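Long-range contacts in McyG protein (Microcystis aeruginosa PCC 7806, PDB 4R0M), which probably activates phenylalanine or a related aromatic acid as its adenylate and passes it to a carrier protein domain in microcystin synthesis: residues 171-180 and 191-199; 278-288 and 312-323. All coordinates share one frame; numbering follows the deposited sequence.

How the interactions relate
Two ways of burying apolar surface, one led by the backbone and one by side chains, are exemplified here within a single AMP-binding region. Interaction 1 is a beta hairpin running into the start of a helix, and main-chain hydrogen bonds set its register. Interaction 2 packs helix 275-282 and the turns after it on helix 310-320; an aromatic pair and aliphatic branches do most of the work, and one amide supplies the firm hydrogen bond. Both are largely buried, yet they share no element: they lie on opposite sides of the chain's centre, their nearest atoms about 21 Å apart. Val-192 of interaction 1 comes nearer the bound phenylalanyl-adenylate than does Ile-313 of interaction 2.

Interaction 1: 171-180 and 191-199; sequences LDPQDAALLL and GVILTHHNI
The antiparallel beta hairpin of strands 176-182 and 190-195, whose connecting turn in adenylating enzymes of this family is the glycine-rich phosphate-binding loop, is held along most of its length, from the pair Leu-180/Val-192 near the loop to the open end, where the second strand runs into a helix. Leu-180 and Val-192 exchange backbone hydrogen bonds, as a hydrogen-bonded pair should. Further along, a classic bulge intervenes: Leu-194 O accepts from both Ala-177 N (2.9 Å) and Leu-178 N (3.0 Å), while Leu-194 N returns a bond to Leu-178 O. The bulge turns Ala-177 toward the start of the following helix, where its CB sits over the face of the His-196 ring, 3.5 Å from the centroid, a CH-pi contact. With CG anti to its carbonyl carbon (chi1 -56°), His-196 carries its ring back over this methyl, and Leu-171 CD1 approaches CE1 at 4.0 Å. Thr-195 and Asn-198 form a capping box at the helix start, and His-197 N bonds to Pro-173 O (2.9 Å). On the face bearing Leu-178, Leu-180 and Leu-194, the CD1 atoms of Leu-180 and Leu-194 meet at 3.9 Å. His-196 ND1 accepts from Leu-19 N; strand 96-99 touches Leu-178 and Leu-179, and helix 227-240 packs on Leu-180 and Ile-199.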
# COMPACT_ATOMS: atom_id res chain seq x y z
N LEU A 171 26.82 3.01 11.12
CA LEU A 171 25.57 3.60 11.59
C LEU A 171 24.98 2.88 12.79
O LEU A 171 25.20 1.68 12.99
CB LEU A 171 24.55 3.65 10.45
CG LEU A 171 24.96 4.31 9.13
CD1 LEU A 171 24.09 3.82 7.98
CD2 LEU A 171 24.94 5.83 9.23
N ASP A 172 24.22 3.63 13.59
CA ASP A 172 23.43 3.06 14.67
C ASP A 172 22.14 2.52 14.08
O ASP A 172 21.41 3.26 13.42
CB ASP A 172 23.12 4.14 15.72
CG ASP A 172 22.64 3.57 17.04
OD1 ASP A 172 21.90 2.56 17.05
OD2 ASP A 172 23.00 4.14 18.09
N PRO A 173 21.85 1.22 14.29
CA PRO A 173 20.59 0.65 13.80
C PRO A 173 19.35 1.29 14.43
O PRO A 173 18.24 1.15 13.89
CB PRO A 173 20.69 -0.83 14.19
CG PRO A 173 21.76 -0.90 15.23
CD PRO A 173 22.72 0.19 14.89
N GLN A 174 19.53 2.00 15.54
CA GLN A 174 18.44 2.73 16.21
C GLN A 174 18.21 4.12 15.63
O GLN A 174 17.25 4.81 16.00
CB GLN A 174 18.69 2.81 17.73
CG GLN A 174 18.58 1.49 18.48
CD GLN A 174 17.15 1.04 18.71
OE1 GLN A 174 16.36 0.89 17.77
NE2 GLN A 174 16.80 0.80 19.97
N ASP A 175 19.09 4.55 14.73
CA ASP A 175 18.91 5.81 14.02
C ASP A 175 17.88 5.65 12.91
O ASP A 175 17.70 4.54 12.38
CB ASP A 175 20.23 6.31 13.42
CG ASP A 175 21.18 6.87 14.47
OD1 ASP A 175 20.73 7.20 15.58
OD2 ASP A 175 22.39 6.98 14.16
N ALA A 176 17.21 6.74 12.56
CA ALA A 176 16.27 6.78 11.45
C ALA A 176 16.96 6.39 10.14
O ALA A 176 18.05 6.87 9.84
CB ALA A 176 15.64 8.15 11.33
N ALA A 177 16.31 5.52 9.38
CA ALA A 177 16.82 5.08 8.09
C ALA A 177 15.86 5.43 6.95
O ALA A 177 16.26 5.56 5.80
CB ALA A 177 17.09 3.58 8.11
N LEU A 178 14.58 5.56 7.29
CA LEU A 178 13.53 5.76 6.30
C LEU A 178 12.38 6.58 6.87
O LEU A 178 11.88 6.31 7.96
CB LEU A 178 13.02 4.40 5.80
CG LEU A 178 11.94 4.34 4.71
CD1 LEU A 178 12.41 4.96 3.40
CD2 LEU A 178 11.53 2.89 4.50
N LEU A 179 11.97 7.60 6.12
CA LEU A 179 10.85 8.45 6.51
C LEU A 179 9.75 8.38 5.45
O LEU A 179 9.95 8.81 4.32
CB LEU A 179 11.33 9.89 6.73
CG LEU A 179 10.33 10.97 7.19
CD1 LEU A 179 9.63 10.60 8.49
CD2 LEU A 179 11.06 12.30 7.33
N LEU A 180 8.61 7.81 5.84
CA LEU A 180 7.48 7.63 4.92
C LEU A 180 6.24 8.39 5.38
O LEU A 180 5.68 8.11 6.45
CB LEU A 180 7.15 6.15 4.75
CG LEU A 180 8.16 5.25 4.03
CD1 LEU A 180 7.91 3.79 4.39
CD2 LEU A 180 8.10 5.45 2.52
N GLY A 191 4.41 11.79 9.14
CA GLY A 191 5.72 11.25 8.78
C GLY A 191 6.20 10.11 9.67
O GLY A 191 6.69 10.34 10.77
N VAL A 192 6.07 8.89 9.17
CA VAL A 192 6.47 7.70 9.92
C VAL A 192 7.99 7.52 9.89
O VAL A 192 8.58 7.37 8.83
CB VAL A 192 5.77 6.43 9.40
CG1 VAL A 192 6.20 5.21 10.21
CG2 VAL A 192 4.25 6.59 9.45
N ILE A 193 8.60 7.56 11.08
CA ILE A 193 10.03 7.33 11.22
C ILE A 193 10.30 5.83 11.36
O ILE A 193 9.74 5.18 12.24
CB ILE A 193 10.63 8.09 12.43
CG1 ILE A 193 10.48 9.61 12.25
CG2 ILE A 193 12.09 7.72 12.64
CD1 ILE A 193 10.73 10.42 13.51
N LEU A 194 11.14 5.30 10.48
CA LEU A 194 11.52 3.90 10.54
C LEU A 194 13.03 3.74 10.65
O LEU A 194 13.79 4.21 9.81
CB LEU A 194 10.98 3.12 9.33
CG LEU A 194 9.46 3.07 9.12
CD1 LEU A 194 9.13 2.32 7.84
CD2 LEU A 194 8.74 2.44 10.31
N THR A 195 13.45 3.07 11.73
CA THR A 195 14.86 2.80 11.98
C THR A 195 15.28 1.53 11.24
O THR A 195 14.42 0.78 10.76
CB THR A 195 15.13 2.63 13.49
OG1 THR A 195 14.40 1.50 13.98
CG2 THR A 195 14.69 3.87 14.25
N HIS A 196 16.59 1.30 11.15
CA HIS A 196 17.12 0.04 10.64
C HIS A 196 16.56 -1.10 11.43
O HIS A 196 16.14 -2.12 10.87
CB HIS A 196 18.65 -0.00 10.75
CG HIS A 196 19.34 1.14 10.06
ND1 HIS A 196 19.83 1.05 8.81
CD2 HIS A 196 19.65 2.43 10.51
CE1 HIS A 196 20.41 2.22 8.47
NE2 HIS A 196 20.30 3.06 9.50
N HIS A 197 16.55 -0.94 12.75
CA HIS A 197 16.07 -1.96 13.67
C HIS A 197 14.61 -2.25 13.50
O HIS A 197 14.20 -3.40 13.60
CB HIS A 197 16.38 -1.58 15.12
CG HIS A 197 16.18 -2.71 16.10
ND1 HIS A 197 16.94 -3.82 16.09
CD2 HIS A 197 15.27 -2.86 17.14
CE1 HIS A 197 16.54 -4.65 17.08
NE2 HIS A 197 15.51 -4.06 17.72
N ASN A 198 13.81 -1.21 13.22
CA ASN A 198 12.40 -1.38 12.87
C ASN A 198 12.23 -2.31 11.67
O ASN A 198 11.52 -3.31 11.74
CB ASN A 198 11.73 -0.03 12.55
CG ASN A 198 11.44 0.81 13.78
OD1 ASN A 198 11.50 2.05 13.72
ND2 ASN A 198 11.12 0.17 14.90
N ILE A 199 12.90 -1.96 10.58
CA ILE A 199 12.78 -2.66 9.30
C ILE A 199 13.29 -4.10 9.38
O ILE A 199 12.59 -5.04 8.98
CB ILE A 199 13.50 -1.88 8.17
CG1 ILE A 199 12.83 -0.51 7.96
CG2 ILE A 199 13.52 -2.68 6.87
CD1 ILE A 199 13.71 0.53 7.29

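Interaction 2: 278-288 and 312-323; sequences FSLINQQAEEL and TIRLFLEILEKH
Thr-312 opens the contact between helix 310-320 and helix 275-282 by receiving the side-chain amide of Asn-282: ND2 donates to Thr-312 O at 3.0 Å, with the acceptor close to the amide plane. The same carbonyl also takes the helical bond from Phe-316 N. Asn-282 is thereby fixed as a knob in a hole formed by Thr-312, Leu-315, Phe-316 and Ile-319. Next, Ile-313 places CD1 3.8 Å from Phe-278 CD2, and Leu-315 lays CD2 alongside the Asn-282 amide. Phe-316 holds CG anti to its backbone N (chi1 -166°), which carries the ring across to the facing helix; Phe-278 CD2 lies over the centre of one face, the two ring planes inclined at 48°, while Ile-281 CB meets the edge at CE1 (3.6 Å). An alanine at Phe-316 is likely to leave a gap between the helices, with Phe-278 and Ile-281 losing the ring they pack on. Ile-319 follows, its CD1 near Ala-285 CB and its CG2 3.7 Å from Leu-288 CD1. Finally His-323 NE2 makes a weak hydrogen bond to Leu-288 O, while its ND1 is paired with Tyr-293 N. The axes of 278-282 and 312-320 are inclined at 50°; Phe-278 and Phe-316 rest on Leu-301 of strand 300-303, and Leu-260 of helix 258-265 touches Ile-281, Leu-288 and Leu-320.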
# COMPACT_ATOMS: atom_id res chain seq x y z
N PHE A 278 -7.23 -8.80 -6.81
CA PHE A 278 -7.80 -10.15 -6.82
C PHE A 278 -9.11 -10.17 -7.60
O PHE A 278 -9.36 -11.07 -8.40
CB PHE A 278 -8.03 -10.67 -5.40
CG PHE A 278 -6.78 -11.12 -4.70
CD1 PHE A 278 -5.80 -10.21 -4.31
CD2 PHE A 278 -6.58 -12.47 -4.41
CE1 PHE A 278 -4.65 -10.64 -3.66
CE2 PHE A 278 -5.44 -12.90 -3.75
CZ PHE A 278 -4.47 -11.98 -3.38
N SER A 279 -9.94 -9.15 -7.38
CA SER A 279 -11.20 -8.98 -8.09
C SER A 279 -10.98 -8.71 -9.58
O SER A 279 -11.73 -9.21 -10.42
CB SER A 279 -12.03 -7.86 -7.46
OG SER A 279 -13.28 -7.73 -8.11
N LEU A 280 -9.95 -7.92 -9.91
CA LEU A 280 -9.58 -7.65 -11.30
C LEU A 280 -9.24 -8.93 -12.06
O LEU A 280 -9.51 -9.05 -13.26
CB LEU A 280 -8.41 -6.67 -11.39
CG LEU A 280 -8.61 -5.20 -11.02
CD1 LEU A 280 -7.25 -4.50 -10.99
CD2 LEU A 280 -9.55 -4.49 -11.99
N ILE A 281 -8.63 -9.89 -11.35
CA ILE A 281 -8.35 -11.21 -11.92
C ILE A 281 -9.65 -11.99 -12.10
O ILE A 281 -9.87 -12.60 -13.14
CB ILE A 281 -7.35 -12.01 -11.04
CG1 ILE A 281 -5.97 -11.32 -11.01
CG2 ILE A 281 -7.25 -13.46 -11.49
CD1 ILE A 281 -5.21 -11.32 -12.33
N ASN A 282 -10.51 -11.95 -11.08
CA ASN A 282 -11.84 -12.56 -11.14
C ASN A 282 -12.67 -12.08 -12.33
O ASN A 282 -13.45 -12.85 -12.88
CB ASN A 282 -12.60 -12.35 -9.83
CG ASN A 282 -11.95 -13.04 -8.64
OD1 ASN A 282 -11.00 -13.81 -8.80
ND2 ASN A 282 -12.48 -12.78 -7.45
N GLN A 283 -12.47 -10.83 -12.73
CA GLN A 283 -13.12 -10.26 -13.92
C GLN A 283 -12.69 -10.97 -15.21
O GLN A 283 -13.41 -10.94 -16.21
CB GLN A 283 -12.84 -8.76 -14.04
CG GLN A 283 -13.40 -7.90 -12.92
CD GLN A 283 -14.91 -7.78 -12.96
OE1 GLN A 283 -15.61 -8.46 -12.21
NE2 GLN A 283 -15.42 -6.92 -13.84
N GLN A 284 -11.52 -11.60 -15.17
CA GLN A 284 -10.96 -12.29 -16.33
C GLN A 284 -11.29 -13.78 -16.34
O GLN A 284 -10.65 -14.56 -17.05
CB GLN A 284 -9.44 -12.09 -16.37
CG GLN A 284 -8.98 -10.63 -16.38
CD GLN A 284 -9.10 -9.98 -17.74
OE1 GLN A 284 -8.66 -10.53 -18.75
NE2 GLN A 284 -9.69 -8.79 -17.77
N ALA A 285 -12.30 -14.18 -15.57
CA ALA A 285 -12.70 -15.58 -15.44
C ALA A 285 -12.99 -16.26 -16.78
O ALA A 285 -12.67 -17.44 -16.97
CB ALA A 285 -13.90 -15.71 -14.51
N GLU A 286 -13.60 -15.52 -17.70
CA GLU A 286 -13.97 -16.03 -19.02
C GLU A 286 -12.75 -16.44 -19.85
O GLU A 286 -12.66 -17.58 -20.30
CB GLU A 286 -14.83 -14.99 -19.78
CG GLU A 286 -15.21 -15.37 -21.20
CD GLU A 286 -16.08 -16.62 -21.29
OE1 GLU A 286 -16.87 -16.88 -20.35
OE2 GLU A 286 -15.97 -17.35 -22.30
N GLU A 287 -11.82 -15.50 -20.05
CA GLU A 287 -10.60 -15.75 -20.83
C GLU A 287 -9.63 -16.72 -20.14
O GLU A 287 -8.74 -17.27 -20.79
CB GLU A 287 -9.88 -14.45 -21.21
CG GLU A 287 -9.92 -13.35 -20.15
CD GLU A 287 -11.15 -12.47 -20.26
OE1 GLU A 287 -11.15 -11.55 -21.10
OE2 GLU A 287 -12.12 -12.70 -19.50
N LEU A 288 -9.82 -16.93 -18.84
CA LEU A 288 -9.02 -17.89 -18.07
C LEU A 288 -9.49 -19.34 -18.25
O LEU A 288 -8.87 -20.27 -17.71
CB LEU A 288 -9.00 -17.51 -16.59
CG LEU A 288 -7.99 -16.44 -16.16
CD1 LEU A 288 -8.37 -15.85 -14.81
CD2 LEU A 288 -6.57 -17.00 -16.12
N THR A 312 -14.73 -12.59 -2.72
CA THR A 312 -13.72 -12.33 -3.75
C THR A 312 -12.59 -13.36 -3.68
O THR A 312 -12.17 -13.90 -4.71
CB THR A 312 -13.17 -10.89 -3.64
OG1 THR A 312 -14.26 -9.96 -3.68
CG2 THR A 312 -12.20 -10.58 -4.77
N ILE A 313 -12.11 -13.64 -2.47
CA ILE A 313 -11.08 -14.65 -2.25
C ILE A 313 -11.57 -16.05 -2.64
O ILE A 313 -10.86 -16.80 -3.32
CB ILE A 313 -10.58 -14.66 -0.79
CG1 ILE A 313 -9.65 -13.46 -0.53
CG2 ILE A 313 -9.85 -15.95 -0.46
CD1 ILE A 313 -8.28 -13.57 -1.17
N ARG A 314 -12.79 -16.38 -2.22
CA ARG A 314 -13.40 -17.68 -2.52
C ARG A 314 -13.46 -17.94 -4.03
O ARG A 314 -13.13 -19.04 -4.49
CB ARG A 314 -14.81 -17.76 -1.91
CG ARG A 314 -15.51 -19.10 -2.07
CD ARG A 314 -16.97 -19.01 -1.67
NE ARG A 314 -17.74 -20.15 -2.16
CZ ARG A 314 -18.07 -21.21 -1.43
NH1 ARG A 314 -17.70 -21.31 -0.16
NH2 ARG A 314 -18.78 -22.19 -1.97
N LEU A 315 -13.86 -16.92 -4.78
CA LEU A 315 -13.94 -17.01 -6.24
C LEU A 315 -12.55 -17.08 -6.87
O LEU A 315 -12.36 -17.76 -7.89
CB LEU A 315 -14.73 -15.82 -6.80
CG LEU A 315 -15.04 -15.77 -8.30
CD1 LEU A 315 -15.92 -16.94 -8.74
CD2 LEU A 315 -15.70 -14.44 -8.65
N PHE A 316 -11.59 -16.38 -6.26
CA PHE A 316 -10.20 -16.34 -6.73
C PHE A 316 -9.57 -17.73 -6.69
O PHE A 316 -8.90 -18.14 -7.64
CB PHE A 316 -9.40 -15.35 -5.88
CG PHE A 316 -8.06 -14.98 -6.45
CD1 PHE A 316 -7.96 -13.99 -7.42
CD2 PHE A 316 -6.90 -15.61 -6.01
CE1 PHE A 316 -6.72 -13.64 -7.94
CE2 PHE A 316 -5.66 -15.26 -6.53
CZ PHE A 316 -5.57 -14.27 -7.49
N LEU A 317 -9.79 -18.45 -5.58
CA LEU A 317 -9.33 -19.82 -5.42
C LEU A 317 -9.94 -20.76 -6.46
O LEU A 317 -9.22 -21.50 -7.13
CB LEU A 317 -9.64 -20.34 -4.02
CG LEU A 317 -8.61 -20.07 -2.92
CD1 LEU A 317 -9.26 -20.07 -1.55
CD2 LEU A 317 -7.46 -21.05 -2.98
N GLU A 318 -11.26 -20.70 -6.61
CA GLU A 318 -11.99 -21.55 -7.56
C GLU A 318 -11.48 -21.40 -8.99
O GLU A 318 -11.33 -22.39 -9.71
CB GLU A 318 -13.49 -21.26 -7.50
CG GLU A 318 -14.19 -21.78 -6.25
CD GLU A 318 -15.62 -21.27 -6.13
OE1 GLU A 318 -16.29 -21.08 -7.17
OE2 GLU A 318 -16.07 -21.07 -4.98
N ILE A 319 -11.23 -20.16 -9.39
CA ILE A 319 -10.74 -19.86 -10.73
C ILE A 319 -9.31 -20.36 -10.93
O ILE A 319 -8.99 -20.97 -11.96
CB ILE A 319 -10.82 -18.35 -11.04
CG1 ILE A 319 -12.28 -17.88 -11.09
CG2 ILE A 319 -10.13 -18.02 -12.36
CD1 ILE A 319 -12.45 -16.37 -10.99
N LEU A 320 -8.45 -20.12 -9.94
CA LEU A 320 -7.01 -20.34 -10.11
C LEU A 320 -6.45 -21.68 -9.62
O LEU A 320 -5.31 -22.01 -9.93
CB LEU A 320 -6.21 -19.16 -9.52
CG LEU A 320 -6.27 -17.83 -10.28
CD1 LEU A 320 -5.19 -16.89 -9.76
CD2 LEU A 320 -6.11 -18.01 -11.79
N GLU A 321 -7.25 -22.44 -8.87
CA GLU A 321 -6.85 -23.81 -8.52
C GLU A 321 -6.79 -24.69 -9.78
O GLU A 321 -6.06 -25.68 -9.82
CB GLU A 321 -7.75 -24.42 -7.45
CG GLU A 321 -9.14 -24.84 -7.91
CD GLU A 321 -9.85 -25.74 -6.92
OE1 GLU A 321 -10.02 -25.33 -5.75
OE2 GLU A 321 -10.26 -26.85 -7.31
N LYS A 322 -7.55 -24.30 -10.80
CA LYS A 322 -7.51 -24.93 -12.12
C LYS A 322 -6.25 -24.51 -12.89
O LYS A 322 -6.03 -24.95 -14.02
CB LYS A 322 -8.76 -24.56 -12.92
CG LYS A 322 -10.07 -25.01 -12.29
CD LYS A 322 -11.27 -24.64 -13.15
CE LYS A 322 -12.55 -25.23 -12.59
NZ LYS A 322 -13.68 -25.09 -13.54
N HIS A 323 -5.45 -23.65 -12.26
CA HIS A 323 -4.19 -23.18 -12.84
C HIS A 323 -3.04 -23.49 -11.92
O HIS A 323 -2.04 -22.76 -11.89
CB HIS A 323 -4.29 -21.69 -13.14
CG HIS A 323 -5.30 -21.35 -14.20
ND1 HIS A 323 -4.95 -21.02 -15.46
CD2 HIS A 323 -6.69 -21.34 -14.17
CE1 HIS A 323 -6.05 -20.79 -16.18
NE2 HIS A 323 -7.12 -20.99 -15.40